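Local coordinates for protein L-talarate/galactarate dehydratase (Salmonella typhimurium, PDB 2PP0) that dehydrates L-talarate and galactarate to 5-keto-4-deoxy-D-glucarate and epimerises L-talarate to galactarate, using one magnesium ion per subunit, at residues Glu285-Gln288 with Leu289-Asn293; Pro310-Lys313 with Ile314-Leu317; Glu253-Asp256 with Ala257-Glu261. All coordinates share one frame; numbering follows the deposited sequence.

Contact 1: residues Glu285-Gln288 with Leu289-Asn293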
ATOM      1  N   GLU B 285      12.595  -6.038  10.868  1.00 31.48           N
ATOM      2  CA  GLU B 285      14.047  -5.910  10.868  1.00 30.78           C
ATOM      3  C   GLU B 285      14.463  -4.698  10.049  1.00 29.85           C
ATOM      4  O   GLU B 285      15.316  -3.909  10.465  1.00 28.18           O
ATOM      5  CB  GLU B 285      14.687  -7.180  10.306  1.00 32.21           C
ATOM      6  CG  GLU B 285      14.466  -8.394  11.197  1.00 34.65           C
ATOM      7  CD  GLU B 285      14.733  -9.701  10.481  1.00 36.68           C
ATOM      8  OE1 GLU B 285      15.895  -9.954  10.104  1.00 34.49           O
ATOM      9  OE2 GLU B 285      13.767 -10.474  10.292  1.00 37.57           O
ATOM     10  N   HIS B 286      13.859  -4.548   8.875  1.00 29.17           N
ATOM     11  CA  HIS B 286      14.170  -3.409   8.021  1.00 26.77           C
ATOM     12  C   HIS B 286      13.782  -2.109   8.707  1.00 25.93           C
ATOM     13  O   HIS B 286      14.467  -1.100   8.573  1.00 26.16           O
ATOM     14  CB  HIS B 286      13.437  -3.516   6.681  1.00 25.91           C
ATOM     15  CG  HIS B 286      14.226  -4.214   5.620  1.00 22.64           C
ATOM     16  ND1 HIS B 286      14.025  -5.536   5.288  1.00 25.61           N
ATOM     17  CD2 HIS B 286      15.238  -3.779   4.833  1.00 22.91           C
ATOM     18  CE1 HIS B 286      14.880  -5.886   4.344  1.00 23.15           C
ATOM     19  NE2 HIS B 286      15.628  -4.838   4.050  1.00 25.92           N
ATOM     20  N   GLU B 287      12.675  -2.140   9.441  1.00 26.80           N
ATOM     21  CA  GLU B 287      12.190  -0.962  10.147  1.00 29.74           C
ATOM     22  C   GLU B 287      13.209  -0.460  11.167  1.00 30.58           C
ATOM     23  O   GLU B 287      13.442   0.741  11.279  1.00 28.91           O
ATOM     24  CB  GLU B 287      10.866  -1.275  10.847  1.00 28.75           C
ATOM     25  CG  GLU B 287      10.303  -0.117  11.645  1.00 31.52           C
ATOM     26  CD  GLU B 287       8.989  -0.467  12.298  1.00 32.92           C
ATOM     27  OE1 GLU B 287       8.901  -1.550  12.907  1.00 31.74           O
ATOM     28  OE2 GLU B 287       8.044   0.340  12.207  1.00 37.20           O
ATOM     29  N   GLN B 288      13.813  -1.380  11.914  1.00 30.95           N
ATOM     30  CA  GLN B 288      14.809  -0.984  12.899  1.00 31.43           C
ATOM     31  C   GLN B 288      15.998  -0.312  12.219  1.00 31.18           C
ATOM     32  O   GLN B 288      16.545   0.659  12.744  1.00 30.05           O
ATOM     33  CB  GLN B 288      15.278  -2.196  13.712  1.00 33.55           C
ATOM     34  CG  GLN B 288      14.228  -2.721  14.682  1.00 38.53           C
ATOM     35  CD  GLN B 288      13.742  -1.649  15.655  1.00 43.09           C
ATOM     36  OE1 GLN B 288      14.502  -1.163  16.496  1.00 45.89           O
ATOM     37  NE2 GLN B 288      12.468  -1.273  15.537  1.00 42.75           N
ATOM     38  N   LEU B 289      16.404  -0.811  11.053  1.00 29.94           N
ATOM     39  CA  LEU B 289      17.531  -0.194  10.367  1.00 29.56           C
ATOM     40  C   LEU B 289      17.158   1.182   9.823  1.00 30.26           C
ATOM     41  O   LEU B 289      17.948   2.127   9.906  1.00 29.79           O
ATOM     42  CB  LEU B 289      18.049  -1.085   9.231  1.00 29.76           C
ATOM     43  CG  LEU B 289      19.272  -1.940   9.610  1.00 29.93           C
ATOM     44  CD1 LEU B 289      18.845  -3.128  10.458  1.00 28.27           C
ATOM     45  CD2 LEU B 289      19.969  -2.404   8.348  1.00 31.36           C
ATOM     46  N   ILE B 290      15.951   1.297   9.273  1.00 28.60           N
ATOM     47  CA  ILE B 290      15.498   2.574   8.728  1.00 29.71           C
ATOM     48  C   ILE B 290      15.306   3.626   9.828  1.00 29.69           C
ATOM     49  O   ILE B 290      15.730   4.770   9.674  1.00 31.72           O
ATOM     50  CB  ILE B 290      14.190   2.393   7.912  1.00 29.41           C
ATOM     51  CG1 ILE B 290      14.493   1.597   6.634  1.00 28.58           C
ATOM     52  CG2 ILE B 290      13.604   3.755   7.554  1.00 29.42           C
ATOM     53  CD1 ILE B 290      13.258   1.120   5.869  1.00 31.00           C
ATOM     54  N   LEU B 291      14.686   3.247  10.942  1.00 31.33           N
ATOM     55  CA  LEU B 291      14.495   4.196  12.037  1.00 31.82           C
ATOM     56  C   LEU B 291      15.843   4.604  12.634  1.00 33.20           C
ATOM     57  O   LEU B 291      15.963   5.664  13.251  1.00 33.23           O
ATOM     58  CB  LEU B 291      13.608   3.591  13.126  1.00 32.25           C
ATOM     59  CG  LEU B 291      12.155   3.321  12.736  1.00 34.32           C
ATOM     60  CD1 LEU B 291      11.407   2.740  13.925  1.00 34.64           C
ATOM     61  CD2 LEU B 291      11.496   4.622  12.267  1.00 36.08           C
ATOM     62  N   GLY B 292      16.856   3.764  12.438  1.00 31.91           N
ATOM     63  CA  GLY B 292      18.181   4.059  12.953  1.00 30.98           C
ATOM     64  C   GLY B 292      19.062   4.786  11.954  1.00 31.29           C
ATOM     65  O   GLY B 292      20.246   5.011  12.212  1.00 30.65           O
ATOM     66  N   ASN B 293      18.494   5.150  10.806  1.00 30.36           N
ATOM     67  CA  ASN B 293      19.242   5.869   9.773  1.00 29.85           C
ATOM     68  C   ASN B 293      20.513   5.131   9.349  1.00 28.79           C
ATOM     69  O   ASN B 293      21.564   5.735   9.119  1.00 28.27           O
ATOM     70  CB  ASN B 293      19.582   7.272  10.284  1.00 31.12           C
ATOM     71  CG  ASN B 293      18.339   8.106  10.547  1.00 33.86           C
ATOM     72  OD1 ASN B 293      18.265   8.842  11.529  1.00 36.30           O
ATOM     73  ND2 ASN B 293      17.361   7.995   9.664  1.00 31.24           N
TER

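Contact 2: residues Pro310-Lys313 with Ile314-Leu317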
ATOM      1  N   PRO B 310       4.970  -7.739   2.480  1.00 24.29           N
ATOM      2  CA  PRO B 310       5.832  -7.026   3.432  1.00 26.06           C
ATOM      3  C   PRO B 310       6.851  -6.125   2.716  1.00 26.93           C
ATOM      4  O   PRO B 310       7.271  -5.103   3.258  1.00 26.64           O
ATOM      5  CB  PRO B 310       6.495  -8.161   4.228  1.00 24.46           C
ATOM      6  CG  PRO B 310       6.472  -9.328   3.265  1.00 25.35           C
ATOM      7  CD  PRO B 310       5.101  -9.199   2.644  1.00 24.26           C
ATOM      8  N   PHE B 311       7.241  -6.501   1.500  1.00 25.49           N
ATOM      9  CA  PHE B 311       8.193  -5.701   0.734  1.00 27.11           C
ATOM     10  C   PHE B 311       7.568  -4.330   0.446  1.00 27.93           C
ATOM     11  O   PHE B 311       8.257  -3.302   0.454  1.00 28.85           O
ATOM     12  CB  PHE B 311       8.549  -6.417  -0.581  1.00 26.62           C
ATOM     13  CG  PHE B 311       9.634  -5.738  -1.381  1.00 27.20           C
ATOM     14  CD1 PHE B 311      10.900  -6.305  -1.485  1.00 25.20           C
ATOM     15  CD2 PHE B 311       9.384  -4.535  -2.046  1.00 26.13           C
ATOM     16  CE1 PHE B 311      11.903  -5.687  -2.240  1.00 26.75           C
ATOM     17  CE2 PHE B 311      10.378  -3.909  -2.800  1.00 25.33           C
ATOM     18  CZ  PHE B 311      11.639  -4.482  -2.900  1.00 27.89           C
ATOM     19  N   LEU B 312       6.260  -4.311   0.197  1.00 28.02           N
ATOM     20  CA  LEU B 312       5.568  -3.055  -0.080  1.00 28.75           C
ATOM     21  C   LEU B 312       5.603  -2.128   1.136  1.00 29.54           C
ATOM     22  O   LEU B 312       5.835  -0.928   0.997  1.00 29.74           O
ATOM     23  CB  LEU B 312       4.115  -3.314  -0.499  1.00 27.58           C
ATOM     24  CG  LEU B 312       3.908  -4.031  -1.840  1.00 26.82           C
ATOM     25  CD1 LEU B 312       2.434  -4.298  -2.073  1.00 26.14           C
ATOM     26  CD2 LEU B 312       4.474  -3.189  -2.967  1.00 28.13           C
ATOM     27  N   LYS B 313       5.377  -2.675   2.328  1.00 29.93           N
ATOM     28  CA  LYS B 313       5.403  -1.847   3.532  1.00 31.20           C
ATOM     29  C   LYS B 313       6.811  -1.321   3.766  1.00 29.73           C
ATOM     30  O   LYS B 313       6.998  -0.213   4.266  1.00 29.37           O
ATOM     31  CB  LYS B 313       4.939  -2.639   4.752  1.00 33.73           C
ATOM     32  CG  LYS B 313       3.479  -3.057   4.701  1.00 39.04           C
ATOM     33  CD  LYS B 313       2.966  -3.419   6.097  1.00 43.62           C
ATOM     34  CE  LYS B 313       3.818  -4.493   6.769  1.00 45.70           C
ATOM     35  NZ  LYS B 313       3.411  -4.723   8.196  1.00 47.98           N
ATOM     36  N   ILE B 314       7.805  -2.125   3.407  1.00 27.93           N
ATOM     37  CA  ILE B 314       9.192  -1.716   3.569  1.00 28.96           C
ATOM     38  C   ILE B 314       9.470  -0.543   2.630  1.00 28.94           C
ATOM     39  O   ILE B 314      10.063   0.462   3.030  1.00 28.55           O
ATOM     40  CB  ILE B 314      10.152  -2.890   3.260  1.00 27.92           C
ATOM     41  CG1 ILE B 314       9.999  -3.967   4.337  1.00 28.53           C
ATOM     42  CG2 ILE B 314      11.599  -2.391   3.197  1.00 28.73           C
ATOM     43  CD1 ILE B 314      10.671  -5.278   3.992  1.00 28.02           C
ATOM     44  N   MET B 315       9.025  -0.671   1.383  1.00 29.58           N
ATOM     45  CA  MET B 315       9.202   0.383   0.385  1.00 28.98           C
ATOM     46  C   MET B 315       8.583   1.692   0.831  1.00 27.47           C
ATOM     47  O   MET B 315       9.183   2.755   0.678  1.00 28.84           O
ATOM     48  CB  MET B 315       8.544   0.004  -0.942  1.00 28.56           C
ATOM     49  CG  MET B 315       9.431  -0.700  -1.931  1.00 30.51           C
ATOM     50  SD  MET B 315       8.541  -0.804  -3.511  1.00 22.43           S
ATOM     51  CE  MET B 315       7.303  -1.718  -3.070  1.00 23.38           C
ATOM     52  N   ASP B 316       7.363   1.615   1.347  1.00 27.02           N
ATOM     53  CA  ASP B 316       6.667   2.809   1.808  1.00 28.70           C
ATOM     54  C   ASP B 316       7.418   3.474   2.952  1.00 29.35           C
ATOM     55  O   ASP B 316       7.481   4.704   3.036  1.00 30.08           O
ATOM     56  CB  ASP B 316       5.241   2.459   2.247  1.00 30.06           C
ATOM     57  CG  ASP B 316       4.396   1.919   1.098  1.00 32.65           C
ATOM     58  OD1 ASP B 316       4.768   2.159  -0.069  1.00 33.09           O
ATOM     59  OD2 ASP B 316       3.362   1.266   1.358  1.00 34.82           O
ATOM     60  N   LEU B 317       7.990   2.665   3.836  1.00 29.45           N
ATOM     61  CA  LEU B 317       8.740   3.209   4.966  1.00 28.83           C
ATOM     62  C   LEU B 317      10.024   3.876   4.484  1.00 28.88           C
ATOM     63  O   LEU B 317      10.348   4.993   4.892  1.00 30.33           O
ATOM     64  CB  LEU B 317       9.074   2.101   5.973  1.00 28.60           C
ATOM     65  CG  LEU B 317       9.847   2.550   7.219  1.00 29.84           C
ATOM     66  CD1 LEU B 317       9.051   3.618   7.967  1.00 29.91           C
ATOM     67  CD2 LEU B 317      10.101   1.344   8.132  1.00 29.12           C
TER

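Contact 3: residues Glu253-Asp256 with Ala257-Glu261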
ATOM      1  N   GLU B 253      26.722  -3.227   2.348  1.00 30.48           N
ATOM      2  CA  GLU B 253      27.062  -4.091   3.470  1.00 31.37           C
ATOM      3  C   GLU B 253      28.504  -3.995   3.963  1.00 32.24           C
ATOM      4  O   GLU B 253      29.244  -4.983   3.942  1.00 31.54           O
ATOM      5  CB  GLU B 253      26.750  -5.544   3.112  1.00 30.77           C
ATOM      6  CG  GLU B 253      25.269  -5.842   3.026  1.00 31.37           C
ATOM      7  CD  GLU B 253      24.953  -7.291   3.328  1.00 34.11           C
ATOM      8  OE1 GLU B 253      25.373  -8.169   2.545  1.00 34.38           O
ATOM      9  OE2 GLU B 253      24.284  -7.551   4.355  1.00 32.64           O
ATOM     10  N   PRO B 254      28.925  -2.806   4.417  1.00 31.44           N
ATOM     11  CA  PRO B 254      30.301  -2.694   4.898  1.00 33.08           C
ATOM     12  C   PRO B 254      30.489  -3.415   6.233  1.00 33.38           C
ATOM     13  O   PRO B 254      31.595  -3.839   6.562  1.00 34.63           O
ATOM     14  CB  PRO B 254      30.508  -1.184   5.006  1.00 32.91           C
ATOM     15  CG  PRO B 254      29.128  -0.676   5.331  1.00 32.05           C
ATOM     16  CD  PRO B 254      28.263  -1.489   4.391  1.00 33.44           C
ATOM     17  N   LEU B 255      29.400  -3.571   6.981  1.00 32.96           N
ATOM     18  CA  LEU B 255      29.444  -4.218   8.295  1.00 33.72           C
ATOM     19  C   LEU B 255      28.376  -5.297   8.464  1.00 34.59           C
ATOM     20  O   LEU B 255      27.603  -5.582   7.545  1.00 35.95           O
ATOM     21  CB  LEU B 255      29.241  -3.166   9.387  1.00 32.84           C
ATOM     22  CG  LEU B 255      30.117  -1.912   9.322  1.00 31.69           C
ATOM     23  CD1 LEU B 255      29.476  -0.811  10.151  1.00 32.51           C
ATOM     24  CD2 LEU B 255      31.511  -2.226   9.818  1.00 30.71           C
ATOM     25  N   ASP B 256      28.340  -5.894   9.653  1.00 34.35           N
ATOM     26  CA  ASP B 256      27.350  -6.916   9.975  1.00 33.65           C
ATOM     27  C   ASP B 256      25.971  -6.329   9.687  1.00 32.41           C
ATOM     28  O   ASP B 256      25.696  -5.182  10.039  1.00 32.69           O
ATOM     29  CB  ASP B 256      27.432  -7.292  11.456  1.00 33.63           C
ATOM     30  CG  ASP B 256      26.401  -8.333  11.847  1.00 35.06           C
ATOM     31  OD1 ASP B 256      26.630  -9.530  11.587  1.00 39.49           O
ATOM     32  OD2 ASP B 256      25.348  -7.955  12.401  1.00 35.12           O
ATOM     33  N   ALA B 257      25.108  -7.127   9.070  1.00 32.08           N
ATOM     34  CA  ALA B 257      23.763  -6.699   8.704  1.00 31.95           C
ATOM     35  C   ALA B 257      22.941  -6.125   9.854  1.00 32.86           C
ATOM     36  O   ALA B 257      22.000  -5.362   9.624  1.00 32.05           O
ATOM     37  CB  ALA B 257      23.010  -7.865   8.057  1.00 30.50           C
ATOM     38  N   TYR B 258      23.291  -6.479  11.088  1.00 31.64           N
ATOM     39  CA  TYR B 258      22.545  -5.984  12.242  1.00 32.42           C
ATOM     40  C   TYR B 258      23.247  -4.876  13.021  1.00 32.56           C
ATOM     41  O   TYR B 258      22.754  -4.436  14.059  1.00 34.21           O
ATOM     42  CB  TYR B 258      22.187  -7.150  13.167  1.00 34.36           C
ATOM     43  CG  TYR B 258      21.146  -8.067  12.567  1.00 34.27           C
ATOM     44  CD1 TYR B 258      19.782  -7.819  12.740  1.00 35.36           C
ATOM     45  CD2 TYR B 258      21.522  -9.142  11.760  1.00 35.19           C
ATOM     46  CE1 TYR B 258      18.815  -8.621  12.117  1.00 36.92           C
ATOM     47  CE2 TYR B 258      20.567  -9.944  11.134  1.00 35.99           C
ATOM     48  CZ  TYR B 258      19.221  -9.678  11.315  1.00 35.84           C
ATOM     49  OH  TYR B 258      18.286 -10.462  10.677  1.00 38.31           O
ATOM     50  N   ASP B 259      24.391  -4.422  12.523  1.00 29.66           N
ATOM     51  CA  ASP B 259      25.104  -3.339  13.186  1.00 30.16           C
ATOM     52  C   ASP B 259      24.508  -2.019  12.706  1.00 29.17           C
ATOM     53  O   ASP B 259      25.056  -1.361  11.830  1.00 28.96           O
ATOM     54  CB  ASP B 259      26.599  -3.381  12.861  1.00 30.12           C
ATOM     55  CG  ASP B 259      27.373  -2.281  13.569  1.00 31.88           C
ATOM     56  OD1 ASP B 259      26.747  -1.523  14.339  1.00 30.62           O
ATOM     57  OD2 ASP B 259      28.598  -2.172  13.359  1.00 31.44           O
ATOM     58  N   ILE B 260      23.380  -1.643  13.298  1.00 29.00           N
ATOM     59  CA  ILE B 260      22.675  -0.422  12.932  1.00 30.61           C
ATOM     60  C   ILE B 260      23.465   0.870  13.161  1.00 30.74           C
ATOM     61  O   ILE B 260      23.641   1.661  12.231  1.00 29.23           O
ATOM     62  CB  ILE B 260      21.346  -0.344  13.690  1.00 32.57           C
ATOM     63  CG1 ILE B 260      20.543  -1.621  13.427  1.00 30.81           C
ATOM     64  CG2 ILE B 260      20.560   0.887  13.253  1.00 33.16           C
ATOM     65  CD1 ILE B 260      19.326  -1.775  14.324  1.00 33.34           C
ATOM     66  N   GLU B 261      23.942   1.087  14.386  1.00 30.66           N
ATOM     67  CA  GLU B 261      24.701   2.300  14.679  1.00 31.26           C
ATOM     68  C   GLU B 261      25.981   2.360  13.847  1.00 30.27           C
ATOM     69  O   GLU B 261      26.435   3.442  13.467  1.00 29.58           O
ATOM     70  CB  GLU B 261      25.056   2.377  16.169  1.00 32.99           C
ATOM     71  CG  GLU B 261      23.861   2.368  17.110  1.00 37.90           C
ATOM     72  CD  GLU B 261      24.234   2.806  18.523  1.00 41.85           C
ATOM     73  OE1 GLU B 261      25.223   2.278  19.074  1.00 43.31           O
ATOM     74  OE2 GLU B 261      23.539   3.680  19.086  1.00 43.63           O
TER

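Contact 1: residues Glu285-Gln288 with Leu289-Asn293
Glu287 and Leu291, one helical turn apart, lie side by side and point the same way, with Glu287 CG 3.8 Å from Leu291 CD1. It is the aliphatic part of the glutamate that does the touching: its CG stands opposite the backbone N (chi1 178°) and the chain runs on extended, so the methylene passes along the leucine branch while the carboxylate continues beyond it. Beneath this pair the backbone supplies the grip. Leu291 N bonds to Glu287 O at 2.8 Å, nearly straight at hydrogen (169°), and Leu291 CG leans over the same oxygen at 3.2 Å. One residue back, Ile290 N donates to His286 O at 2.9 Å, and Ile290 CG1 rests on that oxygen too. The last bond of the series, Gly292 N to Gln288 O, is weak, for the helix is ending here: Asn293 takes a positive phi and its N reaches back to Ile290 O, a Schellman motif at the C-terminus.

Helix 283-291 is the crossover of a beta-alpha-beta unit between strands 274-276 and 297-298 of the barrel. His286 and Ile290 pack inward on Val298, and Ile290 with Glu287 meets Leu317 of helix 308-320. On another flank Gln288 and Leu289 touch Ile260 of helix 260-269.

Contact 2: residues Pro310-Lys313 with Ile314-Leu317
Four consecutive backbone bonds join Pro310-Lys313 to Ile314-Leu317, all of the i to i+4 kind. Met315 N to Phe311 O is the shortest at 2.9 Å, and Ile314 N to Pro310 O follows at 3.0 Å. Asp316 N reaches Leu312 O at 3.0 Å, and Leu317 N closes the series on Lys313 O at 3.1 Å. The Asp316 carboxylate folds back along the helix beside Leu312 O, two acceptors that do not bond to each other.

Among the side chains, Phe311 and Met315 make the main meeting. Phe311 CG stands opposite its backbone N (chi1 -174°), which carries the ring along the helix flank to where the methionine runs past. Met315 SD lies in the ring plane at its edge, 5.0 Å from the centroid, a Met-aromatic contact; Met315 CG approaches Phe311 CE2 obliquely at 3.5 Å. The placement of the methionine methyl beyond the sulfur is doubtful. Ile314 takes the other flank, its CG1 close against Pro310 O.

Helix 308-320 belongs to the barrel domain and lies along the chain between strands 297-298 and 324-325, the last two in the order of the parallel barrel sheet; its buried side is shared among several neighbours. Phe311 meets the ring of His334 and packs on Leu337, both of helix 331-339, and on Pro300 and Pro327 in loops. Ile314 and Leu317 face helix 283-291, and Lys313 makes a cation-pi contact with Phe283 of that helix. Asp316 packs on Asp316 of the second subunit, while Pro310 and Ile314 touch Val305 of helix 302-305.

Contact 3: residues Glu253-Asp256 with Ala257-Glu261
The Tyr258 ring has the Asp256 carboxylate at its edge, where Asp256 OD2 lies near the ring plane; the carboxylate and ring planes are 40° apart. That same oxygen accepts Tyr258 N at 2.9 Å, the donor approaching from above the carboxylate plane rather than within it. The first torsion of Asp256 (chi1 179°) sets its CG beside its own carbonyl carbon, which turns the carboxylate forward over the following two residues. Asp256 O in turn accepts Asp259 N at 2.9 Å, with an N-H...O angle of 166°, closing a type I beta turn from Asp256 to Asp259. This turn closes the loop that leads from barrel strand 251-252 into helix 260-269, and Asp259 is the N-cap of that helix: its OD1 takes Gly262 N and also forms a salt bridge with Arg233. Leu255 comes across the same carboxylate, its CD1 3.6 Å from Asp259 OD2. On the barrel side the end of the Glu253 side chain reaches Ala257, Glu253 OE2 lying 3.9 Å from Ala257 CB. Gln229 receives Ala257 N through its side-chain oxygen, and the Tyr258 hydroxyl is hydrogen-bonded to Glu285 of helix 283-291.

How the contacts relate
Helix 283-291, the site of contact 1, is flanked by the other two contacts. The centres of contacts 2 and 3 lie about 12 and 11 Å from that of contact 1, whereas their own centres are about 20 Å apart and their nearest atoms about 11 Å. Toward contact 2 the join is apolar, with Glu287 CA 3.7 Å from Leu317 CD2. Toward contact 3 it includes Leu289 CD1 on Ile260 CG1, again at 3.7 Å. Each contact places one side chain near the active site: those of His286 and Phe311 are each about 6 Å from that of Asp301, thought to raise the basicity of the catalytic His328, and the Glu253 side chain is about 4 Å from that of the magnesium ligand Glu278.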